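Local coordinates for alpha-galactosidase 1 (Saccharomyces cerevisiae, PDB 3LRK), which hydrolyses terminal, non-reducing alpha-D-galactose residues from alpha-D-galactosides such as galactose oligosaccharides, galactomannans and galactolipids, working as a secreted homotetramer, at residues Phe182-Trp188 and Ala201-Ser207; Gly208-Ala212 and Leu261-Glu265. The protein carries 1 engineered substitution. All blocks are in the same frame, centred on the assembly; numbering follows the deposited sequence.

Contact 1: residues Phe182-Trp188 and Ala201-Ser207; sequences FYSLCNW and ANSWRMS
Three backbone hydrogen bonds join 182-188 to 201-207: L185 N to S203 O (2.8 Å), R205 N to L185 O (2.9 Å) and N202 N to Y183 O (2.9 Å); S203 N to Y183 O is weak (3.4 Å). Strands 182-185 and 203-205 run parallel, 21° apart, pairing S184 with S203 and L185 with W204 (CA-CA 4.9 and 4.3 Å). Y183 N donates to N202 OD1 (3.2 Å). Water 1 lies 2.7 Å from S184 OG and 2.8 Å from L185 O and S203 OG; water 2 lies 2.9 Å from N187 N, 2.7 Å from N187 OD1 and 2.8 Å from R205 O. N202 ND2, S203 OG and N187 OD1 also hydrogen-bond N24, Q31 and T193.

R205, which binds substrate (chi1 to chi3 all m), sends NH2 to S207 O (3.0 Å) and proton donor D209; W188 CD1 lies over its guanidinium face. N202 CB makes a CH-pi contact over the F182 ring face (3.7 Å to its centroid); L185 CD1 packs on A201 CB (3.4 Å).

These adjacent TIM-barrel strands form a beta-alpha-beta unit through helix 193-196, touching L185 and W204; helix 160-177 covers Y183 and strand 145-149 pairs with the other edge of 182-185.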
loop_
_atom_site.group_PDB
_atom_site.type_symbol
_atom_site.label_atom_id
_atom_site.label_comp_id
_atom_site.label_asym_id
_atom_site.label_seq_id
_atom_site.Cartn_x
_atom_site.Cartn_y
_atom_site.Cartn_z
ATOM N N PHE A 182 -33.560 -3.167 7.222
ATOM C CA PHE A 182 -32.328 -2.621 7.761
ATOM C C PHE A 182 -31.169 -3.415 7.145
ATOM O O PHE A 182 -31.081 -4.631 7.329
ATOM C CB PHE A 182 -32.314 -2.806 9.283
ATOM C CG PHE A 182 -31.225 -2.022 9.993
ATOM C CD1 PHE A 182 -29.882 -2.386 9.878
ATOM C CD2 PHE A 182 -31.558 -0.926 10.785
ATOM C CE1 PHE A 182 -28.901 -1.677 10.532
ATOM C CE2 PHE A 182 -30.582 -0.212 11.451
ATOM C CZ PHE A 182 -29.250 -0.581 11.319
ATOM N N TYR A 183 -30.286 -2.727 6.416
ATOM C CA TYR A 183 -29.232 -3.420 5.655
ATOM C C TYR A 183 -27.863 -3.268 6.333
ATOM O O TYR A 183 -27.287 -2.171 6.381
ATOM C CB TYR A 183 -29.241 -2.914 4.202
ATOM C CG TYR A 183 -28.292 -3.593 3.215
ATOM C CD1 TYR A 183 -28.083 -4.982 3.214
ATOM C CD2 TYR A 183 -27.644 -2.827 2.244
ATOM C CE1 TYR A 183 -27.203 -5.586 2.267
ATOM C CE2 TYR A 183 -26.792 -3.401 1.309
ATOM C CZ TYR A 183 -26.575 -4.764 1.312
ATOM O OH TYR A 183 -25.708 -5.270 0.368
ATOM N N SER A 184 -27.374 -4.385 6.874
ATOM C CA SER A 184 -26.142 -4.452 7.649
ATOM C C SER A 184 -25.043 -5.110 6.822
ATOM O O SER A 184 -25.124 -6.286 6.494
ATOM C CB SER A 184 -26.398 -5.245 8.945
ATOM O OG SER A 184 -25.206 -5.697 9.568
ATOM N N LEU A 185 -24.026 -4.332 6.460
ATOM C CA LEU A 185 -22.884 -4.850 5.698
ATOM C C LEU A 185 -21.916 -5.621 6.580
ATOM O O LEU A 185 -21.652 -5.234 7.716
ATOM C CB LEU A 185 -22.142 -3.689 5.017
ATOM C CG LEU A 185 -22.499 -3.271 3.583
ATOM C CD1 LEU A 185 -23.969 -3.400 3.215
ATOM C CD2 LEU A 185 -21.943 -1.891 3.220
ATOM N N CYS A 186 -21.383 -6.721 6.050
ATOM C CA CYS A 186 -20.380 -7.486 6.772
ATOM C C CYS A 186 -19.229 -7.800 5.824
ATOM O O CYS A 186 -19.036 -8.946 5.446
ATOM C CB CYS A 186 -20.981 -8.783 7.342
ATOM S SG CYS A 186 -19.880 -9.730 8.443
ATOM N N ASN A 187 -18.477 -6.766 5.436
ATOM C CA ASN A 187 -17.298 -6.959 4.613
ATOM C C ASN A 187 -15.988 -6.596 5.314
ATOM O O ASN A 187 -14.959 -6.447 4.654
ATOM C CB ASN A 187 -17.436 -6.248 3.245
ATOM C CG ASN A 187 -16.939 -4.807 3.263
ATOM O OD1 ASN A 187 -17.153 -4.069 4.227
ATOM N ND2 ASN A 187 -16.284 -4.397 2.177
ATOM N N TRP A 188 -16.035 -6.443 6.642
ATOM C CA TRP A 188 -14.830 -6.301 7.475
ATOM C C TRP A 188 -13.971 -5.046 7.187
ATOM O O TRP A 188 -12.759 -5.038 7.450
ATOM C CB TRP A 188 -13.953 -7.553 7.352
ATOM C CG TRP A 188 -14.717 -8.843 7.200
ATOM C CD1 TRP A 188 -15.726 -9.320 8.017
ATOM C CD2 TRP A 188 -14.515 -9.837 6.188
ATOM N NE1 TRP A 188 -16.167 -10.540 7.548
ATOM C CE2 TRP A 188 -15.436 -10.885 6.438
ATOM C CE3 TRP A 188 -13.636 -9.949 5.092
ATOM C CZ2 TRP A 188 -15.502 -12.036 5.632
ATOM C CZ3 TRP A 188 -13.701 -11.101 4.291
ATOM C CH2 TRP A 188 -14.631 -12.121 4.567
ATOM N N ALA A 201 -26.403 1.479 2.588
ATOM C CA ALA A 201 -26.550 0.615 3.774
ATOM C C ALA A 201 -26.731 1.402 5.071
ATOM O O ALA A 201 -26.413 2.589 5.130
ATOM C CB ALA A 201 -25.346 -0.328 3.902
ATOM N N ASN A 202 -27.218 0.718 6.111
ATOM C CA ASN A 202 -27.445 1.317 7.426
ATOM C C ASN A 202 -26.300 1.141 8.421
ATOM O O ASN A 202 -26.167 1.913 9.376
ATOM C CB ASN A 202 -28.754 0.766 8.016
ATOM C CG ASN A 202 -29.968 1.200 7.223
ATOM O OD1 ASN A 202 -30.749 0.372 6.740
ATOM N ND2 ASN A 202 -30.134 2.517 7.076
ATOM N N SER A 203 -25.490 0.101 8.222
ATOM C CA SER A 203 -24.292 -0.115 9.035
ATOM C C SER A 203 -23.307 -0.984 8.235
ATOM O O SER A 203 -23.695 -1.644 7.263
ATOM C CB SER A 203 -24.623 -0.746 10.409
ATOM O OG SER A 203 -25.029 -2.103 10.292
ATOM N N TRP A 204 -22.038 -0.930 8.623
ATOM C CA TRP A 204 -20.981 -1.726 7.980
ATOM C C TRP A 204 -19.960 -2.178 9.004
ATOM O O TRP A 204 -19.413 -1.369 9.762
ATOM C CB TRP A 204 -20.285 -0.937 6.851
ATOM C CG TRP A 204 -19.976 0.464 7.219
ATOM C CD1 TRP A 204 -18.839 0.921 7.808
ATOM C CD2 TRP A 204 -20.838 1.608 7.059
ATOM N NE1 TRP A 204 -18.924 2.282 8.014
ATOM C CE2 TRP A 204 -20.141 2.727 7.569
ATOM C CE3 TRP A 204 -22.121 1.794 6.528
ATOM C CZ2 TRP A 204 -20.687 4.025 7.571
ATOM C CZ3 TRP A 204 -22.674 3.098 6.541
ATOM C CH2 TRP A 204 -21.944 4.185 7.051
ATOM N N ARG A 205 -19.703 -3.483 9.036
ATOM C CA ARG A 205 -18.577 -3.991 9.794
ATOM C C ARG A 205 -17.330 -3.296 9.259
ATOM O O ARG A 205 -17.206 -3.106 8.058
ATOM C CB ARG A 205 -18.481 -5.509 9.636
ATOM C CG ARG A 205 -19.577 -6.263 10.431
ATOM C CD ARG A 205 -19.168 -6.462 11.911
ATOM N NE ARG A 205 -17.859 -7.100 11.940
ATOM C CZ ARG A 205 -17.646 -8.402 11.779
ATOM N NH1 ARG A 205 -18.667 -9.255 11.663
ATOM N NH2 ARG A 205 -16.401 -8.845 11.756
ATOM N N MET A 206 -16.416 -2.914 10.141
ATOM C CA MET A 206 -15.233 -2.188 9.700
ATOM C C MET A 206 -13.963 -2.949 10.042
ATOM O O MET A 206 -12.869 -2.405 9.923
ATOM C CB MET A 206 -15.210 -0.767 10.268
ATOM C CG MET A 206 -15.647 -0.625 11.752
ATOM S SD MET A 206 -14.705 -1.589 12.970
ATOM C CE MET A 206 -13.074 -0.847 12.842
ATOM N N SER A 207 -14.122 -4.196 10.495
ATOM C CA SER A 207 -12.979 -5.047 10.857
ATOM C C SER A 207 -13.308 -6.538 10.750
ATOM O O SER A 207 -14.474 -6.917 10.608
ATOM C CB SER A 207 -12.491 -4.738 12.290
ATOM O OG SER A 207 -13.337 -5.330 13.269
HETATM O O HOH W 1 -23.074 -4.032 9.870
HETATM O O HOH W 2 -19.011 -4.060 6.169
#

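Contact 2: residues Gly208-Ala212 and Leu261-Glu265; sequences GDVTA and LDNLE
In the TIM barrel of this GH27 enzyme, 208-212 and 261-265 are loops following strands 203-205 and 258-260, and the first carries the proton donor D209. D209-T211 are extended, whereas in 261-265 only N263 and L264 are. The loops run roughly alongside each other, 34° apart end to end, with V210 nearest D262 (CA-CA 6.2 Å) and A212 nearest E265 (5.6 Å). D262 has a positive phi (82/167).

One hydrogen bond spans the loops, V210 N to D262 OD2 (2.9 Å). D262, chi1 t, also accepts from N263 N through OD1 (2.7 Å), and its OD2 binds a glycerol, probably from the crystallisation liquor. D209 OD1 and D262 OD2 lie 4.1 Å apart; R205 forms a salt bridge with D209.

V210 and E265 bury the most surface. V210 points its CA-to-CB bond at the opposite loop and also rests on helix 239-246. E265, chi1 and chi2 m, folds its carboxylate against the 208-212 backbone, OE2 lying 3.2 Å from T211 CA. V210 CG1 lies 3.3 Å from N263 O.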
loop_
_atom_site.group_PDB
_atom_site.type_symbol
_atom_site.label_atom_id
_atom_site.label_comp_id
_atom_site.label_asym_id
_atom_site.label_seq_id
_atom_site.Cartn_x
_atom_site.Cartn_y
_atom_site.Cartn_z
ATOM N N GLY A 208 -12.270 -7.376 10.843
ATOM C CA GLY A 208 -12.437 -8.827 11.040
ATOM C C GLY A 208 -13.127 -9.109 12.371
ATOM O O GLY A 208 -13.243 -8.213 13.215
ATOM N N ASP A 209 -13.579 -10.343 12.575
ATOM C CA ASP A 209 -14.398 -10.661 13.757
ATOM C C ASP A 209 -13.667 -10.391 15.061
ATOM O O ASP A 209 -12.489 -10.703 15.194
ATOM C CB ASP A 209 -14.867 -12.113 13.765
ATOM C CG ASP A 209 -15.684 -12.489 12.546
ATOM O OD1 ASP A 209 -16.058 -11.600 11.743
ATOM O OD2 ASP A 209 -15.946 -13.701 12.403
ATOM N N VAL A 210 -14.390 -9.788 16.001
ATOM C CA VAL A 210 -13.954 -9.661 17.382
ATOM C C VAL A 210 -13.924 -11.032 18.070
ATOM O O VAL A 210 -14.564 -11.984 17.617
ATOM C CB VAL A 210 -14.869 -8.663 18.171
ATOM C CG1 VAL A 210 -16.185 -9.322 18.572
ATOM C CG2 VAL A 210 -14.137 -8.101 19.408
ATOM N N THR A 211 -13.151 -11.110 19.149
ATOM C CA THR A 211 -13.121 -12.272 20.019
ATOM C C THR A 211 -13.072 -11.787 21.467
ATOM O O THR A 211 -12.817 -10.602 21.720
ATOM C CB THR A 211 -11.933 -13.234 19.688
ATOM O OG1 THR A 211 -12.082 -14.445 20.440
ATOM C CG2 THR A 211 -10.581 -12.595 20.002
ATOM N N ALA A 212 -13.342 -12.692 22.408
ATOM C CA ALA A 212 -13.352 -12.362 23.830
ATOM C C ALA A 212 -11.934 -12.213 24.410
ATOM O O ALA A 212 -11.546 -12.906 25.364
ATOM C CB ALA A 212 -14.182 -13.403 24.623
ATOM N N LEU A 261 -18.571 -2.362 15.018
ATOM C CA LEU A 261 -17.397 -2.972 15.646
ATOM C C LEU A 261 -17.601 -4.460 16.051
ATOM O O LEU A 261 -16.827 -5.006 16.849
ATOM C CB LEU A 261 -16.928 -2.142 16.854
ATOM C CG LEU A 261 -16.780 -0.606 16.919
ATOM C CD1 LEU A 261 -15.563 -0.195 17.790
ATOM C CD2 LEU A 261 -16.836 0.177 15.588
ATOM N N ASP A 262 -18.639 -5.086 15.483
ATOM C CA ASP A 262 -18.989 -6.512 15.659
ATOM C C ASP A 262 -19.780 -6.737 16.956
ATOM O O ASP A 262 -19.867 -5.841 17.785
ATOM C CB ASP A 262 -17.750 -7.432 15.563
ATOM C CG ASP A 262 -18.093 -8.856 15.192
ATOM O OD1 ASP A 262 -19.269 -9.164 14.933
ATOM O OD2 ASP A 262 -17.163 -9.686 15.144
ATOM N N ASN A 263 -20.384 -7.915 17.104
ATOM C CA ASN A 263 -21.217 -8.212 18.270
ATOM C C ASN A 263 -20.428 -8.110 19.580
ATOM O O ASN A 263 -19.231 -8.419 19.625
ATOM C CB ASN A 263 -21.835 -9.601 18.162
ATOM C CG ASN A 263 -22.626 -9.814 16.877
ATOM O OD1 ASN A 263 -22.786 -8.910 16.039
ATOM N ND2 ASN A 263 -23.132 -11.017 16.722
ATOM N N LEU A 264 -21.115 -7.671 20.629
ATOM C CA LEU A 264 -20.553 -7.560 21.973
ATOM C C LEU A 264 -20.186 -8.921 22.547
ATOM O O LEU A 264 -20.943 -9.888 22.414
ATOM C CB LEU A 264 -21.555 -6.848 22.904
ATOM C CG LEU A 264 -21.791 -5.375 22.555
ATOM C CD1 LEU A 264 -23.148 -4.841 23.054
ATOM C CD2 LEU A 264 -20.617 -4.506 23.043
ATOM N N GLU A 265 -19.023 -8.980 23.187
ATOM C CA GLU A 265 -18.521 -10.194 23.799
ATOM C C GLU A 265 -18.827 -10.208 25.300
ATOM O O GLU A 265 -18.376 -11.093 26.027
ATOM C CB GLU A 265 -17.019 -10.337 23.546
ATOM C CG GLU A 265 -16.647 -10.468 22.067
ATOM C CD GLU A 265 -16.767 -11.888 21.529
ATOM O OE1 GLU A 265 -17.358 -12.773 22.189
ATOM O OE2 GLU A 265 -16.265 -12.125 20.418
#

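Of the segments described, strand 182-185 comes first; the chain then passes helix 193-196 and returns at 201-207, so contact 1 closes a short beta-alpha-beta loop with 12 residues between its segments. The next residue, G208, opens contact 2, whose larger loop includes helix 239-246 and strand 258-260 before closing at 261-265. The two are therefore in series, neither nesting nor crossing. Contact 1 pairs strands 182-185 and 203-205; contact 2 joins the loops that follow 203-205 and 258-260. They meet directly at R205 NH1 and D262 OD1, a long, weak ion pair of 3.3 Å beside D209, to which R205 is salt-bridged. Separately, M206 SD packs on L261 CD2 (3.8 Å).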